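Local structure of acetyl xylan esterase (Metagenome, 6XYC) at residues A[114-125]-A[162-172]; A[125-134]-A[209-220]. The protein hydrolyses both acetyl and feruloyl esters of complex natural xylans, as a bifunctional esterase of the alpha/beta-hydrolase superfamily. One frame throughout, in Å; residues are numbered along the deposited sequence.

A strand, the sharp turn after it that carries the reactive serine, and the helix that follows form the nucleophile elbow of an alpha/beta hydrolase, and the two contacts divide this unit between them. Contact 1 pairs strand 114-120 with its parallel neighbour 164-168 inside the main sheet. Contact 2, with its centre about 10 Å from that of contact 1, packs the later part of helix 122-131 against the loop leading into strand 222-227, itself the next neighbour of 164-168. The segments alternate along the chain and His-125 belongs to both contacts. A hydrogen bond from Asn-134 to Val-162 ties them again. The serine's turn lies between the strand of contact 1 and the helix of contact 2.

Contact 1 of 2, residues A[114-125]-A[162-172]; sequences FIGITGFSSGGH and VDAVVDWFGPV. With AES (4-(2-aminoethyl)benzenesulfonyl fluoride), chain B.
Val-162 begins the pairing by laying its CG1 against Ile-117 CG2, 3.9 Å away. Asp-163 then holds Ile-115 twice: its N donates to Ile-115 O, while its OD1 takes Ile-115 N at 2.8 Å, nearly straight (168°), on the lone pair facing away from OD2. With an alanine here, the amide of Ile-115 would probably be left without its carboxylate mate. Ala-164 O accepts from Ile-117 N, and Val-165 CG2 lies alongside Ile-117 CG2. Val-166 gives its N to Ile-117 O and offers its O to Thr-118 OG1, 2.8 Å away and above the carbonyl plane; placing OG1 anti to the backbone N (chi1 -177°) turns that hydroxyl to the neighbouring strand. Thr-118 OG1 also lies in the ring plane of Trp-168, at its edge, 3.3 Å from CD1. Trp-168 O receives Ser-121 N at 2.8 Å. Phe-169 CZ touches Phe-120 CB at 3.6 Å. At Gly-170 a side chain would collide with the backbone of Gly-124 and His-125. Pro-171 rests CD on Ser-121 O and CG on the inhibitor ring. Ser-121, with a positive phi (49°), fits the nucleophile elbow. Ser-121 OG is covalently bonded to AES S (1.5 Å). Ser-122 N donates to AES O1S at 2.9 Å, consistent with a nucleophilic serine beside an oxyanion hole that Ala-49 N probably completes.

Contact 2 of 2, residues A[125-134]-A[209-220]; sequences HLSAFAGVTN and ISPINFVDKDDP
His-125 and Ile-209 make the one direct hydrogen bond between helix and loop. His-125 NE2 donates to Ile-209 O at 2.7 Å, the oxygen lying in the ring plane and the N-H pointing at it with an angle of 156°. CG stands anti to the backbone N (chi1 161°), which swings the ring off the helix toward the loop, where Trp-50 and Trp-87 also meet it.

Apolar packing centres on Pro-211. Pro-211 CB fits between Phe-129 and Val-132, 3.6 Å from Phe-129 CD2 and 3.7 Å from Val-132 CG2, and its CG reaches Ala-128 CB. The side chain of Phe-129 crosses Pro-211 at about a right angle; its ring brings an edge up to the backbone of Ile-209 and Ser-210, and ends with CZ near Phe-214 CE2. The two branches of Val-132 share the work, CG2 reaching Pro-211 and Phe-214 CB while Val-132 CG1 meets Val-215 CG2 at 4.0 Å.

This helix, 122-131, follows the nucleophile elbow in alpha/beta hydrolases, and the loop packed on it connects helix 203-208 to strand 222-227 of the central sheet.

Two waters bridge the segments at Gly-131. Both donate to Gly-131 O; one, 2.7 Å from that oxygen, also donates to Asp-219 OD1 and accepts from Asn-134 N, while the other donates to Pro-220 O. Pro-220 CD also packs on Gly-131 O at 3.3 Å and lies close to the amide of Asn-134, already held by Val-162.

Within the loop, Asp-219 OD2, lying against Val-132 CG1, receives Asp-216 N from above the carboxylate plane across a type I turn, and Asp-216 OD1 takes Asp-218 N at 2.7 Å in an Asx turn.

Contact 1 of 2, residues A[114-125]-A[162-172]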
loop_
_atom_site.group_PDB
_atom_site.type_symbol
_atom_site.label_atom_id
_atom_site.label_comp_id
_atom_site.label_asym_id
_atom_site.label_seq_id
_atom_site.Cartn_x
_atom_site.Cartn_y
_atom_site.Cartn_z
ATOM N N PHE A 114 16.307 0.270 -3.772
ATOM C CA PHE A 114 14.961 0.443 -4.302
ATOM C C PHE A 114 13.992 -0.399 -3.492
ATOM O O PHE A 114 14.127 -1.625 -3.435
ATOM C CB PHE A 114 14.883 0.053 -5.780
ATOM C CG PHE A 114 13.545 0.326 -6.397
ATOM C CD1 PHE A 114 13.222 1.599 -6.840
ATOM C CD2 PHE A 114 12.595 -0.679 -6.513
ATOM C CE1 PHE A 114 11.990 1.859 -7.401
ATOM C CE2 PHE A 114 11.359 -0.423 -7.076
ATOM C CZ PHE A 114 11.057 0.847 -7.524
ATOM N N ILE A 115 13.021 0.258 -2.867
ATOM C CA ILE A 115 11.921 -0.414 -2.182
ATOM C C ILE A 115 10.644 0.224 -2.705
ATOM O O ILE A 115 10.285 1.335 -2.295
ATOM C CB ILE A 115 12.006 -0.297 -0.658
ATOM C CG1 ILE A 115 13.333 -0.868 -0.157
ATOM C CG2 ILE A 115 10.842 -1.023 -0.000
ATOM C CD1 ILE A 115 13.514 -0.797 1.355
ATOM N N GLY A 116 9.957 -0.465 -3.614
ATOM C CA GLY A 116 8.642 -0.045 -4.042
ATOM C C GLY A 116 7.559 -0.619 -3.153
ATOM O O GLY A 116 7.803 -1.484 -2.311
ATOM N N ILE A 117 6.341 -0.126 -3.350
ATOM C CA ILE A 117 5.211 -0.561 -2.538
ATOM C C ILE A 117 3.959 -0.566 -3.406
ATOM O O ILE A 117 3.769 0.307 -4.259
ATOM C CB ILE A 117 5.050 0.328 -1.285
ATOM C CG1 ILE A 117 4.123 -0.336 -0.273
ATOM C CG2 ILE A 117 4.539 1.709 -1.660
ATOM C CD1 ILE A 117 4.197 0.250 1.124
ATOM N N THR A 118 3.111 -1.571 -3.194
ATOM C CA THR A 118 1.889 -1.723 -3.968
ATOM C C THR A 118 0.870 -2.481 -3.128
ATOM O O THR A 118 1.225 -3.233 -2.215
ATOM C CB THR A 118 2.146 -2.466 -5.293
ATOM O OG1 THR A 118 0.941 -2.544 -6.058
ATOM C CG2 THR A 118 2.681 -3.871 -5.031
ATOM N N GLY A 119 -0.399 -2.256 -3.429
ATOM C CA GLY A 119 -1.480 -2.934 -2.738
ATOM C C GLY A 119 -2.758 -2.721 -3.514
ATOM O O GLY A 119 -2.828 -1.857 -4.398
ATOM N N PHE A 120 -3.779 -3.517 -3.193
ATOM C CA PHE A 120 -5.078 -3.364 -3.843
ATOM C C PHE A 120 -6.161 -2.989 -2.828
ATOM O O PHE A 120 -6.133 -3.456 -1.687
ATOM C CB PHE A 120 -5.469 -4.638 -4.658
ATOM C CG PHE A 120 -5.296 -5.949 -3.932
ATOM C CD1 PHE A 120 -4.069 -6.588 -3.885
ATOM C CD2 PHE A 120 -6.387 -6.565 -3.346
ATOM C CE1 PHE A 120 -3.927 -7.790 -3.228
ATOM C CE2 PHE A 120 -6.248 -7.766 -2.703
ATOM C CZ PHE A 120 -5.021 -8.379 -2.643
ATOM N N SER A 121 -7.115 -2.144 -3.256
ATOM C CA SER A 121 -8.131 -1.542 -2.407
ATOM C C SER A 121 -7.437 -0.961 -1.178
ATOM O O SER A 121 -6.571 -0.084 -1.303
ATOM C CB SER A 121 -9.218 -2.550 -2.039
ATOM O OG SER A 121 -10.402 -1.866 -1.668
ATOM N N SER A 122 -7.816 -1.408 0.026
ATOM C CA SER A 122 -7.292 -0.769 1.225
ATOM C C SER A 122 -5.781 -0.890 1.275
ATOM O O SER A 122 -5.120 -0.036 1.868
ATOM C CB SER A 122 -7.942 -1.343 2.493
ATOM O OG SER A 122 -7.805 -2.740 2.599
ATOM N N GLY A 123 -5.211 -1.916 0.638
ATOM C CA GLY A 123 -3.763 -1.995 0.527
ATOM C C GLY A 123 -3.191 -0.978 -0.441
ATOM O O GLY A 123 -2.061 -0.515 -0.268
ATOM N N GLY A 124 -3.952 -0.626 -1.478
ATOM C CA GLY A 124 -3.560 0.480 -2.333
ATOM C C GLY A 124 -3.651 1.813 -1.623
ATOM O O GLY A 124 -2.836 2.709 -1.866
ATOM N N HIS A 125 -4.641 1.961 -0.740
ATOM C CA HIS A 125 -4.736 3.143 0.111
ATOM C C HIS A 125 -3.501 3.286 0.994
ATOM O O HIS A 125 -2.908 4.368 1.082
ATOM C CB HIS A 125 -6.007 3.043 0.955
ATOM C CG HIS A 125 -6.012 3.916 2.169
ATOM N ND1 HIS A 125 -5.530 3.498 3.391
ATOM C CD2 HIS A 125 -6.476 5.173 2.356
ATOM C CE1 HIS A 125 -5.682 4.468 4.275
ATOM N NE2 HIS A 125 -6.250 5.497 3.672
ATOM N N VAL A 162 9.501 5.103 0.696
ATOM C CA VAL A 162 9.311 4.214 -0.440
ATOM C C VAL A 162 9.699 4.966 -1.704
ATOM O O VAL A 162 9.593 6.194 -1.772
ATOM C CB VAL A 162 7.859 3.689 -0.540
ATOM C CG1 VAL A 162 7.551 2.735 0.609
ATOM C CG2 VAL A 162 6.875 4.847 -0.566
ATOM N N ASP A 163 10.127 4.217 -2.722
ATOM C CA ASP A 163 10.691 4.822 -3.924
ATOM C C ASP A 163 9.715 4.901 -5.090
ATOM O O ASP A 163 9.957 5.676 -6.027
ATOM C CB ASP A 163 11.932 4.053 -4.381
ATOM C CG ASP A 163 13.059 4.121 -3.379
ATOM O OD1 ASP A 163 13.463 3.061 -2.864
ATOM O OD2 ASP A 163 13.544 5.234 -3.103
ATOM N N ALA A 164 8.628 4.132 -5.053
ATOM C CA ALA A 164 7.636 4.115 -6.120
ATOM C C ALA A 164 6.401 3.407 -5.589
ATOM O O ALA A 164 6.493 2.580 -4.674
ATOM C CB ALA A 164 8.167 3.413 -7.376
ATOM N N VAL A 165 5.249 3.740 -6.160
ATOM C CA VAL A 165 3.971 3.238 -5.673
ATOM C C VAL A 165 3.154 2.739 -6.852
ATOM O O VAL A 165 3.100 3.390 -7.900
ATOM C CB VAL A 165 3.185 4.321 -4.908
ATOM C CG1 VAL A 165 1.818 3.783 -4.476
ATOM C CG2 VAL A 165 3.981 4.832 -3.713
ATOM N N VAL A 166 2.511 1.587 -6.683
ATOM C CA VAL A 166 1.469 1.123 -7.599
ATOM C C VAL A 166 0.193 0.946 -6.788
ATOM O O VAL A 166 0.150 0.141 -5.845
ATOM C CB VAL A 166 1.854 -0.178 -8.315
ATOM C CG1 VAL A 166 0.676 -0.682 -9.141
ATOM C CG2 VAL A 166 3.062 0.052 -9.203
ATOM N N ASP A 167 -0.841 1.699 -7.156
ATOM C CA ASP A 167 -2.099 1.768 -6.419
ATOM C C ASP A 167 -3.164 1.061 -7.250
ATOM O O ASP A 167 -3.595 1.573 -8.292
ATOM C CB ASP A 167 -2.459 3.226 -6.141
ATOM C CG ASP A 167 -3.917 3.432 -5.819
ATOM O OD1 ASP A 167 -4.592 2.486 -5.368
ATOM O OD2 ASP A 167 -4.395 4.572 -6.013
ATOM N N TRP A 168 -3.571 -0.128 -6.799
ATOM C CA TRP A 168 -4.643 -0.875 -7.452
ATOM C C TRP A 168 -5.969 -0.496 -6.791
ATOM O O TRP A 168 -6.245 -0.912 -5.664
ATOM C CB TRP A 168 -4.431 -2.383 -7.359
ATOM C CG TRP A 168 -3.229 -2.970 -8.037
ATOM C CD1 TRP A 168 -1.980 -3.089 -7.511
ATOM C CD2 TRP A 168 -3.175 -3.568 -9.342
ATOM N NE1 TRP A 168 -1.145 -3.713 -8.409
ATOM C CE2 TRP A 168 -1.851 -4.011 -9.542
ATOM C CE3 TRP A 168 -4.113 -3.766 -10.366
ATOM C CZ2 TRP A 168 -1.440 -4.631 -10.724
ATOM C CZ3 TRP A 168 -3.699 -4.379 -11.539
ATOM C CH2 TRP A 168 -2.379 -4.811 -11.705
ATOM N N PHE A 169 -6.790 0.273 -7.505
ATOM C CA PHE A 169 -8.149 0.664 -7.104
ATOM C C PHE A 169 -8.293 0.909 -5.596
ATOM O O PHE A 169 -9.174 0.361 -4.934
ATOM C CB PHE A 169 -9.206 -0.356 -7.596
ATOM C CG PHE A 169 -8.837 -1.829 -7.397
ATOM C CD1 PHE A 169 -8.277 -2.569 -8.435
ATOM C CD2 PHE A 169 -9.107 -2.485 -6.199
ATOM C CE1 PHE A 169 -7.952 -3.910 -8.269
ATOM C CE2 PHE A 169 -8.776 -3.827 -6.032
ATOM C CZ PHE A 169 -8.204 -4.540 -7.069
ATOM N N GLY A 170 -7.455 1.800 -5.060
ATOM C CA GLY A 170 -7.497 2.134 -3.651
ATOM C C GLY A 170 -8.463 3.260 -3.342
ATOM O O GLY A 170 -8.615 4.213 -4.116
ATOM N N PRO A 171 -9.161 3.163 -2.206
ATOM C CA PRO A 171 -9.965 4.276 -1.702
ATOM C C PRO A 171 -9.049 5.330 -1.082
ATOM O O PRO A 171 -8.423 5.081 -0.042
ATOM C CB PRO A 171 -10.877 3.623 -0.666
ATOM C CG PRO A 171 -10.064 2.500 -0.125
ATOM C CD PRO A 171 -9.213 1.997 -1.281
ATOM N N VAL A 172 -8.974 6.497 -1.705
ATOM C CA VAL A 172 -7.939 7.462 -1.341
ATOM C C VAL A 172 -8.509 8.846 -1.049
ATOM O O VAL A 172 -7.776 9.759 -0.653
ATOM C CB VAL A 172 -6.885 7.563 -2.459
ATOM C CG1 VAL A 172 -6.164 6.243 -2.664
ATOM C CG2 VAL A 172 -7.537 8.025 -3.781
HETATM C C3 AES B . -14.596 -1.201 0.533
HETATM C C2 AES B . -13.591 -1.937 -0.021
HETATM C C1 AES B . -12.300 -1.537 0.144
HETATM S S AES B . -11.075 -2.548 -0.551
HETATM O O1S AES B . -10.157 -3.037 0.511
HETATM O O2S AES B . -11.682 -3.806 -0.974
HETATM C C6 AES B . -11.978 -0.419 0.843
HETATM C C5 AES B . -12.993 0.330 1.403
HETATM C C4 AES B . -14.301 -0.069 1.250
HETATM C C7 AES B . -15.466 0.776 1.865
HETATM C C8 AES B . -15.395 2.238 1.358
HETATM N N8 AES B . -16.648 2.847 1.657
#

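Contact 2 of 2, residues A[125-134]-A[209-220]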
loop_
_atom_site.group_PDB
_atom_site.type_symbol
_atom_site.label_atom_id
_atom_site.label_comp_id
_atom_site.label_asym_id
_atom_site.label_seq_id
_atom_site.Cartn_x
_atom_site.Cartn_y
_atom_site.Cartn_z
ATOM N N HIS A 125 -4.641 1.961 -0.740
ATOM C CA HIS A 125 -4.736 3.143 0.111
ATOM C C HIS A 125 -3.501 3.286 0.994
ATOM O O HIS A 125 -2.908 4.368 1.082
ATOM C CB HIS A 125 -6.007 3.043 0.955
ATOM C CG HIS A 125 -6.012 3.916 2.169
ATOM N ND1 HIS A 125 -5.530 3.498 3.391
ATOM C CD2 HIS A 125 -6.476 5.173 2.356
ATOM C CE1 HIS A 125 -5.682 4.468 4.275
ATOM N NE2 HIS A 125 -6.250 5.497 3.672
ATOM N N LEU A 126 -3.092 2.195 1.650
ATOM C CA LEU A 126 -1.924 2.258 2.522
ATOM C C LEU A 126 -0.650 2.501 1.722
ATOM O O LEU A 126 0.236 3.240 2.165
ATOM C CB LEU A 126 -1.827 0.966 3.339
ATOM C CG LEU A 126 -2.973 0.787 4.338
ATOM C CD1 LEU A 126 -3.013 -0.588 4.946
ATOM C CD2 LEU A 126 -2.884 1.867 5.433
ATOM N N SER A 127 -0.543 1.897 0.539
ATOM C CA SER A 127 0.614 2.131 -0.320
ATOM C C SER A 127 0.691 3.595 -0.739
ATOM O O SER A 127 1.749 4.228 -0.648
ATOM C CB SER A 127 0.537 1.220 -1.550
ATOM O OG SER A 127 0.675 -0.136 -1.178
ATOM N N ALA A 128 -0.429 4.154 -1.203
ATOM C CA ALA A 128 -0.453 5.569 -1.559
ATOM C C ALA A 128 -0.154 6.441 -0.350
ATOM O O ALA A 128 0.520 7.473 -0.471
ATOM C CB ALA A 128 -1.807 5.939 -2.165
ATOM N N PHE A 129 -0.644 6.048 0.830
ATOM C CA PHE A 129 -0.401 6.876 2.007
ATOM C C PHE A 129 1.075 6.882 2.385
ATOM O O PHE A 129 1.604 7.917 2.805
ATOM C CB PHE A 129 -1.247 6.406 3.187
ATOM C CG PHE A 129 -1.733 7.534 4.053
ATOM C CD1 PHE A 129 -0.837 8.266 4.818
ATOM C CD2 PHE A 129 -3.071 7.880 4.076
ATOM C CE1 PHE A 129 -1.275 9.309 5.608
ATOM C CE2 PHE A 129 -3.518 8.924 4.867
ATOM C CZ PHE A 129 -2.614 9.641 5.632
ATOM N N ALA A 130 1.757 5.739 2.253
ATOM C CA ALA A 130 3.202 5.725 2.455
ATOM C C ALA A 130 3.897 6.631 1.446
ATOM O O ALA A 130 4.825 7.372 1.795
ATOM C CB ALA A 130 3.737 4.294 2.348
ATOM N N GLY A 131 3.443 6.601 0.195
ATOM C CA GLY A 131 4.054 7.362 -0.877
ATOM C C GLY A 131 3.832 8.854 -0.804
ATOM O O GLY A 131 4.522 9.593 -1.517
ATOM N N VAL A 132 2.886 9.320 0.012
ATOM C CA VAL A 132 2.700 10.752 0.226
ATOM C C VAL A 132 3.221 11.203 1.578
ATOM O O VAL A 132 3.052 12.373 1.931
ATOM C CB VAL A 132 1.227 11.173 0.067
ATOM C CG1 VAL A 132 0.729 10.854 -1.350
ATOM C CG2 VAL A 132 0.357 10.518 1.120
ATOM N N THR A 133 3.860 10.315 2.353
ATOM C CA THR A 133 4.376 10.696 3.664
ATOM C C THR A 133 5.827 10.266 3.851
ATOM O O THR A 133 6.271 10.044 4.979
ATOM C CB THR A 133 3.499 10.130 4.782
ATOM O OG1 THR A 133 3.422 8.707 4.672
ATOM C CG2 THR A 133 2.093 10.715 4.724
ATOM N N ASN A 134 6.582 10.138 2.761
ATOM C CA ASN A 134 8.029 9.996 2.880
ATOM C C ASN A 134 8.583 11.139 3.723
ATOM O O ASN A 134 8.398 12.313 3.386
ATOM C CB ASN A 134 8.688 9.997 1.499
ATOM C CG ASN A 134 8.627 8.641 0.806
ATOM O OD1 ASN A 134 8.189 7.645 1.381
ATOM N ND2 ASN A 134 9.091 8.599 -0.441
ATOM N N ILE A 209 -7.246 10.366 6.890
ATOM C CA ILE A 209 -7.179 9.022 6.326
ATOM C C ILE A 209 -7.126 9.039 4.805
ATOM O O ILE A 209 -7.089 7.971 4.182
ATOM C CB ILE A 209 -8.358 8.139 6.789
ATOM C CG1 ILE A 209 -9.697 8.704 6.311
ATOM C CG2 ILE A 209 -8.334 7.979 8.307
ATOM C CD1 ILE A 209 -10.855 7.756 6.484
ATOM N N SER A 210 -7.135 10.219 4.186
ATOM C CA SER A 210 -7.236 10.320 2.734
ATOM C C SER A 210 -5.925 10.842 2.165
ATOM O O SER A 210 -5.657 12.055 2.222
ATOM C CB SER A 210 -8.402 11.231 2.339
ATOM O OG SER A 210 -9.626 10.731 2.847
ATOM N N PRO A 211 -5.080 9.977 1.592
ATOM C CA PRO A 211 -3.754 10.435 1.134
ATOM C C PRO A 211 -3.814 11.438 -0.008
ATOM O O PRO A 211 -2.814 12.121 -0.267
ATOM C CB PRO A 211 -3.055 9.135 0.702
ATOM C CG PRO A 211 -4.176 8.194 0.356
ATOM C CD PRO A 211 -5.338 8.565 1.252
ATOM N N ILE A 212 -4.954 11.556 -0.693
ATOM C CA ILE A 212 -5.099 12.537 -1.760
ATOM C C ILE A 212 -4.803 13.938 -1.247
ATOM O O ILE A 212 -4.403 14.821 -2.018
ATOM C CB ILE A 212 -6.526 12.439 -2.360
ATOM C CG1 ILE A 212 -6.601 13.171 -3.698
ATOM C CG2 ILE A 212 -7.560 12.980 -1.376
ATOM C CD1 ILE A 212 -7.881 12.875 -4.467
ATOM N N ASN A 213 -4.958 14.159 0.056
ATOM C CA ASN A 213 -4.802 15.495 0.606
ATOM C C ASN A 213 -3.351 15.933 0.777
ATOM O O ASN A 213 -3.112 17.118 1.030
ATOM C CB ASN A 213 -5.484 15.590 1.974
ATOM C CG ASN A 213 -6.990 15.548 1.883
ATOM O OD1 ASN A 213 -7.636 14.737 2.544
ATOM N ND2 ASN A 213 -7.564 16.426 1.064
ATOM N N PHE A 214 -2.383 15.029 0.645
ATOM C CA PHE A 214 -1.004 15.319 1.015
ATOM C C PHE A 214 -0.031 15.131 -0.138
ATOM O O PHE A 214 1.184 15.105 0.083
ATOM C CB PHE A 214 -0.655 14.450 2.217
ATOM C CG PHE A 214 -1.699 14.501 3.301
ATOM C CD1 PHE A 214 -1.802 15.615 4.118
ATOM C CD2 PHE A 214 -2.597 13.458 3.480
ATOM C CE1 PHE A 214 -2.760 15.676 5.108
ATOM C CE2 PHE A 214 -3.560 13.512 4.470
ATOM C CZ PHE A 214 -3.642 14.626 5.284
ATOM N N VAL A 215 -0.534 15.068 -1.368
ATOM C CA VAL A 215 0.316 14.908 -2.540
ATOM C C VAL A 215 1.159 16.162 -2.730
ATOM O O VAL A 215 0.654 17.291 -2.655
ATOM C CB VAL A 215 -0.544 14.621 -3.777
ATOM C CG1 VAL A 215 0.332 14.379 -4.988
ATOM C CG2 VAL A 215 -1.452 13.431 -3.514
ATOM N N ASP A 216 2.452 15.969 -2.984
ATOM C CA ASP A 216 3.390 17.065 -3.177
ATOM C C ASP A 216 4.248 16.767 -4.398
ATOM O O ASP A 216 4.451 15.605 -4.762
ATOM C CB ASP A 216 4.281 17.264 -1.945
ATOM C CG ASP A 216 5.262 18.408 -2.111
ATOM O OD1 ASP A 216 6.215 18.264 -2.906
ATOM O OD2 ASP A 216 5.085 19.451 -1.450
ATOM N N LYS A 217 4.758 17.832 -5.023
ATOM C CA LYS A 217 5.585 17.683 -6.217
ATOM C C LYS A 217 6.728 16.697 -6.007
ATOM O O LYS A 217 7.170 16.046 -6.961
ATOM C CB LYS A 217 6.112 19.068 -6.624
ATOM C CG LYS A 217 7.505 19.096 -7.210
ATOM C CD LYS A 217 8.042 20.531 -7.271
ATOM C CE LYS A 217 8.581 20.992 -5.923
ATOM N NZ LYS A 217 9.988 20.565 -5.705
ATOM N N ASP A 218 7.204 16.557 -4.774
ATOM C CA ASP A 218 8.379 15.747 -4.491
ATOM C C ASP A 218 8.054 14.291 -4.184
ATOM O O ASP A 218 8.965 13.532 -3.833
ATOM C CB ASP A 218 9.164 16.334 -3.310
ATOM C CG ASP A 218 9.838 17.649 -3.648
ATOM O OD1 ASP A 218 10.106 17.899 -4.841
ATOM O OD2 ASP A 218 10.105 18.437 -2.715
ATOM N N ASP A 219 6.793 13.878 -4.298
ATOM C CA ASP A 219 6.438 12.504 -3.985
ATOM C C ASP A 219 7.050 11.546 -5.009
ATOM O O ASP A 219 7.275 11.922 -6.164
ATOM C CB ASP A 219 4.924 12.325 -3.977
ATOM C CG ASP A 219 4.261 13.018 -2.813
ATOM O OD1 ASP A 219 4.943 13.282 -1.802
ATOM O OD2 ASP A 219 3.050 13.294 -2.903
ATOM N N PRO A 220 7.323 10.302 -4.615
ATOM C CA PRO A 220 7.730 9.299 -5.608
ATOM C C PRO A 220 6.653 9.116 -6.669
ATOM O O PRO A 220 5.469 9.380 -6.443
ATOM C CB PRO A 220 7.927 8.020 -4.779
ATOM C CG PRO A 220 7.196 8.270 -3.477
ATOM C CD PRO A 220 7.269 9.755 -3.247
HETATM O O HOH W 1 6.127 11.089 0.069
HETATM O O HOH W 2 3.756 9.001 -4.479
#